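Local structure of putative ribose operon repressor (Burkholderia thailandensis, 3EGC) at residues 117-122 against 269-274; 126-131 against 149-154; 141-146 against 219-224. The protein probably acts as a LacI-family transcriptional repressor that binds regulatory DNA and may respond to a small ligand held in a periplasmic-binding-protein-like domain. One frame throughout, in Å; residues are numbered along the deposited sequence.

Contact 1 of 3, residues 117-122 against 269-274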
loop_
_atom_site.group_PDB
_atom_site.type_symbol
_atom_site.label_atom_id
_atom_site.label_comp_id
_atom_site.label_asym_id
_atom_site.label_seq_id
_atom_site.Cartn_x
_atom_site.Cartn_y
_atom_site.Cartn_z
ATOM N N VAL A 117 18.524 -13.676 -10.233
ATOM C CA VAL A 117 18.812 -15.111 -10.402
ATOM C C VAL A 117 20.318 -15.414 -10.418
ATOM O O VAL A 117 20.739 -16.458 -9.949
ATOM C CB VAL A 117 18.094 -15.669 -11.617
ATOM C CG1 VAL A 117 18.638 -17.073 -12.017
ATOM C CG2 VAL A 117 16.560 -15.655 -11.368
ATOM N N GLU A 118 21.120 -14.498 -10.944
ATOM C CA GLU A 118 22.573 -14.686 -11.001
ATOM C C GLU A 118 23.181 -14.655 -9.628
ATOM O O GLU A 118 24.199 -15.318 -9.360
ATOM C CB GLU A 118 23.228 -13.597 -11.833
ATOM C CG GLU A 118 22.869 -13.663 -13.298
ATOM C CD GLU A 118 23.699 -12.694 -14.132
ATOM O OE1 GLU A 118 23.761 -11.507 -13.769
ATOM O OE2 GLU A 118 24.277 -13.119 -15.162
ATOM N N TYR A 119 22.563 -13.850 -8.771
ATOM C CA TYR A 119 22.875 -13.858 -7.391
ATOM C C TYR A 119 22.605 -15.212 -6.726
ATOM O O TYR A 119 23.405 -15.668 -5.910
ATOM C CB TYR A 119 22.090 -12.761 -6.691
ATOM C CG TYR A 119 22.153 -12.814 -5.182
ATOM C CD1 TYR A 119 23.135 -12.156 -4.508
ATOM C CD2 TYR A 119 21.270 -13.562 -4.464
ATOM C CE1 TYR A 119 23.199 -12.162 -3.096
ATOM C CE2 TYR A 119 21.320 -13.593 -3.089
ATOM C CZ TYR A 119 22.279 -12.879 -2.424
ATOM O OH TYR A 119 22.349 -12.930 -1.062
ATOM N N LEU A 120 21.482 -15.840 -7.043
ATOM C CA LEU A 120 21.163 -17.158 -6.519
ATOM C C LEU A 120 22.152 -18.223 -6.990
ATOM O O LEU A 120 22.505 -19.131 -6.252
ATOM C CB LEU A 120 19.772 -17.525 -6.925
ATOM C CG LEU A 120 18.647 -16.908 -6.125
ATOM C CD1 LEU A 120 17.356 -17.303 -6.813
ATOM C CD2 LEU A 120 18.678 -17.398 -4.697
ATOM N N ILE A 121 22.601 -18.071 -8.223
ATOM C CA ILE A 121 23.486 -19.028 -8.856
ATOM C C ILE A 121 24.859 -18.853 -8.231
ATOM O O ILE A 121 25.510 -19.816 -7.879
ATOM C CB ILE A 121 23.579 -18.812 -10.373
ATOM C CG1 ILE A 121 22.310 -19.287 -11.078
ATOM C CG2 ILE A 121 24.809 -19.561 -10.937
ATOM C CD1 ILE A 121 22.080 -18.659 -12.499
ATOM N N ALA A 122 25.258 -17.599 -8.018
ATOM C CA ALA A 122 26.541 -17.331 -7.360
ATOM C C ALA A 122 26.576 -17.871 -5.915
ATOM O O ALA A 122 27.652 -18.114 -5.369
ATOM C CB ALA A 122 26.896 -15.867 -7.420
ATOM N N THR A 269 16.059 -0.322 -12.187
ATOM C CA THR A 269 15.764 -1.006 -10.982
ATOM C C THR A 269 17.108 -1.267 -10.266
ATOM O O THR A 269 18.199 -1.246 -10.867
ATOM C CB THR A 269 15.120 -2.377 -11.292
ATOM O OG1 THR A 269 16.053 -3.228 -11.949
ATOM C CG2 THR A 269 13.978 -2.198 -12.180
ATOM N N ARG A 270 17.041 -1.545 -8.989
ATOM C CA ARG A 270 18.244 -1.826 -8.309
ATOM C C ARG A 270 18.105 -3.065 -7.427
ATOM O O ARG A 270 17.086 -3.303 -6.797
ATOM C CB ARG A 270 18.757 -0.607 -7.548
ATOM C CG ARG A 270 18.557 -0.657 -6.101
ATOM C CD ARG A 270 18.957 0.641 -5.473
ATOM N NE ARG A 270 19.386 0.440 -4.116
ATOM C CZ ARG A 270 18.623 0.636 -3.050
ATOM N NH1 ARG A 270 17.381 1.044 -3.184
ATOM N NH2 ARG A 270 19.120 0.419 -1.852
ATOM N N PHE A 271 19.164 -3.853 -7.423
ATOM C CA PHE A 271 19.184 -5.094 -6.652
ATOM C C PHE A 271 19.619 -4.794 -5.217
ATOM O O PHE A 271 20.641 -4.144 -4.982
ATOM C CB PHE A 271 20.131 -6.108 -7.308
ATOM C CG PHE A 271 20.006 -7.485 -6.747
ATOM C CD1 PHE A 271 21.131 -8.170 -6.326
ATOM C CD2 PHE A 271 18.770 -8.095 -6.633
ATOM C CE1 PHE A 271 21.027 -9.454 -5.784
ATOM C CE2 PHE A 271 18.660 -9.366 -6.147
ATOM C CZ PHE A 271 19.803 -10.061 -5.708
ATOM N N VAL A 272 18.814 -5.233 -4.257
ATOM C CA VAL A 272 19.112 -4.957 -2.852
ATOM C C VAL A 272 19.271 -6.276 -2.135
ATOM O O VAL A 272 18.325 -7.077 -2.083
ATOM C CB VAL A 272 17.961 -4.152 -2.206
ATOM C CG1 VAL A 272 18.215 -3.863 -0.705
ATOM C CG2 VAL A 272 17.694 -2.850 -3.027
ATOM N N THR A 273 20.450 -6.512 -1.582
ATOM C CA THR A 273 20.713 -7.772 -0.873
ATOM C C THR A 273 20.556 -7.600 0.637
ATOM O O THR A 273 20.391 -8.581 1.337
ATOM C CB THR A 273 22.152 -8.344 -1.180
ATOM O OG1 THR A 273 23.154 -7.404 -0.763
ATOM C CG2 THR A 273 22.307 -8.541 -2.669
ATOM N N HIS A 274 20.610 -6.366 1.137
ATOM C CA HIS A 274 20.473 -6.121 2.577
ATOM C C HIS A 274 21.680 -6.559 3.433
ATOM O O HIS A 274 22.832 -6.578 2.996
ATOM C CB HIS A 274 19.225 -6.825 3.151
ATOM C CG HIS A 274 17.947 -6.479 2.465
ATOM N ND1 HIS A 274 17.216 -7.396 1.738
ATOM C CD2 HIS A 274 17.266 -5.310 2.381
ATOM C CE1 HIS A 274 16.143 -6.804 1.234
ATOM N NE2 HIS A 274 16.160 -5.534 1.594
#
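Helix 109-122 lies against the last strand in the chain, 264-272, and near their ends the two are joined by an aromatic pair, Y119 with F271, beside the end of the modelled chain. It is an offset edge-to-face stack: the edge of F271 is turned toward the face of Y119, the ring planes stand at 66°, and the centroids are 5.3 Å apart. The leading atom is F271 CE1, which comes within 3.6 Å of Y119 CB and equally close to Y119 CG; F271 CZ follows just behind. The phenylalanine therefore bears on the root of the tyrosine ring, well away from its hydroxyl. Both aromatic groups swing CG opposite the backbone N (chi1 170° in Y119, -169° in F271), and the two side chains meet at about a right angle. Farther out on the tyrosine, the methyl CG2 of T273 rests 3.8 Å from Y119 CE1, so strand and following turn both touch the ring. No hydrogen bond crosses here, and the grip is apolar. P235 also touches Y119, while T115 and A116, earlier on the same helix, pack on F271. On the strand's other side R270 forms a salt bridge with E238 of strand 236-238. The result is helix-on-sheet packing at the surface of an alpha/beta domain of the periplasmic-binding-protein fold, with an offset edge-to-face aromatic pair between them.

Contact 2 of 3, residues 126-131 against 149-154; sequences TRIGAI and AAMSAA
M151 reaches from the last turns of helix 138-153 to strand 128-131, laying its thioether against I128. Taken in order, the helical residues begin with A149, whose carbonyl O accepts the backbone N-H of A153 in a helical bond, 3.0 Å from N to O. A150 faces a different neighbour, helix 109-122, where its methyl meets R114 and V117. Next comes M151, which carries the whole contact from this side. Its chain is bent at both chi2 (-60°) and chi3 (-85°), and the bends fold the terminal methyl round toward the beginning of the strand. There CE lies 3.8 Å from I128 CB and also 3.8 Å from the carbonyl O of T126, while SD sits 4.0 Å from I128 CD1. The thioether thus crosses the isoleucine at an angle, its methyl on CB and its sulfur between CB and CD1. L156, in the loop beyond the helix, touches both M151 and T126. After M151 the chain passes through S152 and A153 to A154, whose N bonds to the O of A150 at 3.2 Å. Around the buried pair, I121 of helix 109-122 and F147 of helix 138-153 also pack on I128. This is the helix-on-strand packing inside a beta-alpha-beta unit, strand 128-131, helix 138-153 and strand 163-164, of a Rossmann-like alpha/beta sheet.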
loop_
_atom_site.group_PDB
_atom_site.type_symbol
_atom_site.label_atom_id
_atom_site.label_comp_id
_atom_site.label_asym_id
_atom_site.label_seq_id
_atom_site.Cartn_x
_atom_site.Cartn_y
_atom_site.Cartn_z
ATOM N N THR A 126 21.418 -24.587 -8.083
ATOM C CA THR A 126 21.359 -25.095 -9.443
ATOM C C THR A 126 19.921 -25.506 -9.826
ATOM O O THR A 126 19.535 -25.461 -10.972
ATOM C CB THR A 126 22.322 -26.294 -9.637
ATOM O OG1 THR A 126 21.960 -27.364 -8.726
ATOM C CG2 THR A 126 23.772 -25.856 -9.441
ATOM N N ARG A 127 19.148 -25.928 -8.842
ATOM C CA ARG A 127 17.726 -26.205 -9.036
ATOM C C ARG A 127 16.966 -24.918 -8.728
ATOM O O ARG A 127 16.559 -24.674 -7.589
ATOM C CB ARG A 127 17.269 -27.343 -8.132
ATOM C CG ARG A 127 17.728 -28.767 -8.640
ATOM C CD ARG A 127 17.254 -29.874 -7.669
ATOM N NE ARG A 127 18.197 -30.059 -6.538
ATOM C CZ ARG A 127 17.844 -30.403 -5.306
ATOM N NH1 ARG A 127 18.777 -30.540 -4.352
ATOM N NH2 ARG A 127 16.559 -30.602 -5.021
ATOM N N ILE A 128 16.780 -24.087 -9.751
ATOM C CA ILE A 128 16.151 -22.824 -9.520
ATOM C C ILE A 128 14.837 -22.672 -10.280
ATOM O O ILE A 128 14.795 -22.911 -11.470
ATOM C CB ILE A 128 17.112 -21.657 -9.848
ATOM C CG1 ILE A 128 18.371 -21.783 -8.984
ATOM C CG2 ILE A 128 16.416 -20.334 -9.628
ATOM C CD1 ILE A 128 19.412 -20.737 -9.286
ATOM N N GLY A 129 13.784 -22.252 -9.590
ATOM C CA GLY A 129 12.510 -22.060 -10.237
ATOM C C GLY A 129 12.020 -20.600 -10.199
ATOM O O GLY A 129 12.657 -19.716 -9.619
ATOM N N ALA A 130 10.882 -20.373 -10.812
ATOM C CA ALA A 130 10.308 -19.069 -10.896
ATOM C C ALA A 130 8.763 -19.147 -10.752
ATOM O O ALA A 130 8.130 -19.924 -11.404
ATOM C CB ALA A 130 10.685 -18.412 -12.262
ATOM N N ILE A 131 8.207 -18.348 -9.867
ATOM C CA ILE A 131 6.767 -18.218 -9.735
ATOM C C ILE A 131 6.458 -16.797 -10.166
ATOM O O ILE A 131 6.931 -15.840 -9.569
ATOM C CB ILE A 131 6.287 -18.414 -8.282
ATOM C CG1 ILE A 131 7.059 -19.551 -7.590
ATOM C CG2 ILE A 131 4.769 -18.583 -8.238
ATOM C CD1 ILE A 131 6.715 -20.907 -8.146
ATOM N N ALA A 149 17.524 -16.347 -19.147
ATOM C CA ALA A 149 18.760 -15.863 -19.697
ATOM C C ALA A 149 19.884 -16.080 -18.688
ATOM O O ALA A 149 21.011 -16.367 -19.074
ATOM C CB ALA A 149 18.650 -14.387 -20.092
ATOM N N ALA A 150 19.581 -15.935 -17.405
ATOM C CA ALA A 150 20.587 -16.150 -16.353
ATOM C C ALA A 150 20.953 -17.635 -16.278
ATOM O O ALA A 150 22.097 -18.006 -16.189
ATOM C CB ALA A 150 20.052 -15.679 -14.966
ATOM N N MET A 151 19.950 -18.481 -16.281
ATOM C CA MET A 151 20.148 -19.915 -16.259
ATOM C C MET A 151 20.967 -20.367 -17.451
ATOM O O MET A 151 21.930 -21.118 -17.320
ATOM C CB MET A 151 18.776 -20.633 -16.178
ATOM C CG MET A 151 18.083 -20.387 -14.771
ATOM S SD MET A 151 19.013 -20.984 -13.276
ATOM C CE MET A 151 18.465 -22.691 -13.277
ATOM N N SER A 152 20.591 -19.852 -18.609
ATOM C CA SER A 152 21.219 -20.220 -19.864
ATOM C C SER A 152 22.698 -19.895 -19.790
ATOM O O SER A 152 23.567 -20.740 -20.097
ATOM C CB SER A 152 20.568 -19.431 -21.012
ATOM O OG SER A 152 20.446 -20.205 -22.177
ATOM N N ALA A 153 22.988 -18.669 -19.361
ATOM C CA ALA A 153 24.338 -18.156 -19.408
ATOM C C ALA A 153 25.263 -18.937 -18.492
ATOM O O ALA A 153 26.487 -18.971 -18.711
ATOM C CB ALA A 153 24.368 -16.694 -19.039
ATOM N N ALA A 154 24.666 -19.529 -17.461
ATOM C CA ALA A 154 25.367 -20.320 -16.485
ATOM C C ALA A 154 25.421 -21.790 -16.902
ATOM O O ALA A 154 26.038 -22.602 -16.240
ATOM C CB ALA A 154 24.696 -20.180 -15.095
#

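Contact 3 of 3, residues 141-146 against 219-224; sequences RERLKG and VSFDNL
R143, on helix 138-153, spreads its side chain over the ring of F221, at the end of strand 217-221. From CB, which points toward the strand, the chain turns so that CG stands opposite the carbonyl carbon and then runs extended to NE. CG is the first atom to touch, 3.5 Å from F221 CZ at the far end of the ring. CD comes next and sits almost centrally above the face, 3.6 Å from the ring centroid and only 7° off the normal, a CH-pi contact. NE follows over the rim of the same face, 3.4 Å from F221 CE1. At CZ the guanidinium lies nearly flat on the ring, their planes 16° apart, and its centre is shifted toward F221 CD1. CZ is 4.2 Å from the ring centroid and 30° off the normal, so the cation-pi interaction is off-centre. The two residues bring together a helix and the carboxyl end of a parallel strand, which in periplasmic-binding-protein folds is where the effector cleft lies between the two lobes; the position is consistent with a place near that cleft. Beyond CZ the tip turns to polar partners: NH2 bonds to OD1 of N109, and NH1 to the carbonyl O of S193. With stacking on one face and bonds at the tip, the guanidinium is fixed in both tilt and rotation. N109 is held in turn, its ND2 bonding to E142 on the arginine's own helix, and N109 and A113 also pack against F221. The carboxylate of D222 stays 5.5 Å from R143, measured OD2 to NH1, near enough that its charge may stabilise the cation; its own bonds run to Q239 and the backbone N of H195.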
loop_
_atom_site.group_PDB
_atom_site.type_symbol
_atom_site.label_atom_id
_atom_site.label_comp_id
_atom_site.label_asym_id
_atom_site.label_seq_id
_atom_site.Cartn_x
_atom_site.Cartn_y
_atom_site.Cartn_z
ATOM N N ARG A 141 6.087 -12.062 -18.378
ATOM C CA ARG A 141 6.825 -12.544 -19.524
ATOM C C ARG A 141 8.313 -12.093 -19.403
ATOM O O ARG A 141 9.236 -12.866 -19.571
ATOM C CB ARG A 141 6.145 -12.028 -20.814
ATOM C CG ARG A 141 5.831 -13.078 -21.823
ATOM C CD ARG A 141 4.380 -13.151 -22.275
ATOM N NE ARG A 141 3.620 -11.901 -22.299
ATOM C CZ ARG A 141 3.956 -10.870 -23.048
ATOM N NH1 ARG A 141 3.215 -9.771 -23.051
ATOM N NH2 ARG A 141 5.058 -10.968 -23.783
ATOM N N GLU A 142 8.527 -10.831 -19.095
ATOM C CA GLU A 142 9.866 -10.298 -19.095
ATOM C C GLU A 142 10.692 -10.786 -17.905
ATOM O O GLU A 142 11.883 -11.004 -18.017
ATOM C CB GLU A 142 9.849 -8.779 -19.144
ATOM C CG GLU A 142 9.511 -8.175 -20.470
ATOM C CD GLU A 142 9.423 -6.654 -20.354
ATOM O OE1 GLU A 142 9.180 -5.993 -21.372
ATOM O OE2 GLU A 142 9.592 -6.119 -19.237
ATOM N N ARG A 143 10.043 -10.971 -16.772
ATOM C CA ARG A 143 10.716 -11.467 -15.577
ATOM C C ARG A 143 11.103 -12.937 -15.747
ATOM O O ARG A 143 12.199 -13.347 -15.333
ATOM C CB ARG A 143 9.887 -11.229 -14.335
ATOM C CG ARG A 143 9.868 -9.733 -13.964
ATOM C CD ARG A 143 8.813 -9.317 -12.908
ATOM N NE ARG A 143 8.654 -7.880 -13.040
ATOM C CZ ARG A 143 7.806 -7.113 -12.380
ATOM N NH1 ARG A 143 6.965 -7.611 -11.462
ATOM N NH2 ARG A 143 7.806 -5.817 -12.678
ATOM N N LEU A 144 10.251 -13.685 -16.459
ATOM C CA LEU A 144 10.578 -15.074 -16.818
ATOM C C LEU A 144 11.757 -15.167 -17.796
ATOM O O LEU A 144 12.685 -15.967 -17.607
ATOM C CB LEU A 144 9.369 -15.791 -17.377
ATOM C CG LEU A 144 9.262 -17.279 -17.120
ATOM C CD1 LEU A 144 9.180 -17.551 -15.609
ATOM C CD2 LEU A 144 8.046 -17.925 -17.897
ATOM N N LYS A 145 11.738 -14.317 -18.817
ATOM C CA LYS A 145 12.854 -14.186 -19.764
ATOM C C LYS A 145 14.239 -13.911 -19.111
ATOM O O LYS A 145 15.264 -14.482 -19.536
ATOM C CB LYS A 145 12.544 -13.084 -20.770
ATOM C CG LYS A 145 13.650 -12.751 -21.719
ATOM C CD LYS A 145 13.178 -11.761 -22.798
ATOM C CE LYS A 145 14.352 -11.397 -23.723
ATOM N NZ LYS A 145 14.034 -10.357 -24.752
ATOM N N GLY A 146 14.249 -13.041 -18.091
ATOM C CA GLY A 146 15.469 -12.728 -17.356
ATOM C C GLY A 146 15.981 -13.934 -16.601
ATOM O O GLY A 146 17.181 -14.212 -16.571
ATOM N N VAL A 219 14.370 -14.850 -4.185
ATOM C CA VAL A 219 14.609 -13.448 -4.529
ATOM C C VAL A 219 13.298 -12.950 -5.133
ATOM O O VAL A 219 12.616 -13.713 -5.798
ATOM C CB VAL A 219 15.809 -13.255 -5.503
ATOM C CG1 VAL A 219 17.067 -13.650 -4.816
ATOM C CG2 VAL A 219 15.623 -14.131 -6.862
ATOM N N SER A 220 12.977 -11.684 -4.899
ATOM C CA SER A 220 11.700 -11.134 -5.226
ATOM C C SER A 220 11.859 -9.768 -5.892
ATOM O O SER A 220 12.853 -9.085 -5.641
ATOM C CB SER A 220 10.876 -10.972 -3.949
ATOM O OG SER A 220 9.573 -10.467 -4.215
ATOM N N PHE A 221 10.887 -9.376 -6.729
ATOM C CA PHE A 221 10.706 -7.967 -7.077
ATOM C C PHE A 221 9.926 -7.217 -5.972
ATOM O O PHE A 221 9.169 -7.820 -5.227
ATOM C CB PHE A 221 9.940 -7.775 -8.399
ATOM C CG PHE A 221 10.801 -7.933 -9.648
ATOM C CD1 PHE A 221 10.949 -6.870 -10.511
ATOM C CD2 PHE A 221 11.383 -9.165 -9.985
ATOM C CE1 PHE A 221 11.683 -6.986 -11.676
ATOM C CE2 PHE A 221 12.135 -9.307 -11.145
ATOM C CZ PHE A 221 12.297 -8.236 -12.002
ATOM N N ASP A 222 10.125 -5.893 -5.904
ATOM C CA ASP A 222 9.500 -5.066 -4.888
ATOM C C ASP A 222 10.256 -5.099 -3.564
ATOM O O ASP A 222 10.493 -6.169 -2.970
ATOM C CB ASP A 222 8.047 -5.456 -4.690
ATOM C CG ASP A 222 7.256 -5.355 -5.960
ATOM O OD1 ASP A 222 7.552 -4.401 -6.765
ATOM O OD2 ASP A 222 6.410 -6.247 -6.166
ATOM N N ASN A 223 10.583 -3.919 -3.070
ATOM C CA ASN A 223 11.385 -3.795 -1.870
ATOM C C ASN A 223 10.501 -3.402 -0.698
ATOM O O ASN A 223 10.253 -2.220 -0.471
ATOM C CB ASN A 223 12.469 -2.710 -2.090
ATOM C CG ASN A 223 13.402 -2.583 -0.933
ATOM O OD1 ASN A 223 13.318 -3.359 0.032
ATOM N ND2 ASN A 223 14.360 -1.654 -1.038
ATOM N N LEU A 224 10.010 -4.392 0.032
ATOM C CA LEU A 224 9.182 -4.170 1.179
ATOM C C LEU A 224 10.023 -4.380 2.452
ATOM O O LEU A 224 10.751 -5.351 2.544
ATOM C CB LEU A 224 8.031 -5.186 1.126
ATOM C CG LEU A 224 6.772 -5.064 0.195
ATOM C CD1 LEU A 224 5.690 -4.255 0.846
ATOM C CD2 LEU A 224 7.094 -4.433 -1.187
#

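How the contacts relate
Contacts 2 and 3 are buried, whereas contact 1 lies at the surface. All three set a helix against the same sheet: contacts 2 and 3 share helix 138-153, and contact 1 uses helix 109-122, which packs on elements of both. V117 CG1 meets A150 CB at 3.6 Å towards contact 2, and L120 CD1 meets V219 CG2, also at 3.6 Å, towards contact 3. Chemistry follows place: an aromatic pair at the surface, a thioether on an aliphatic chain inside the beta-alpha-beta unit, and, nearest the centre of the chain, a charged group stacked on a ring and hydrogen-bonded beyond it.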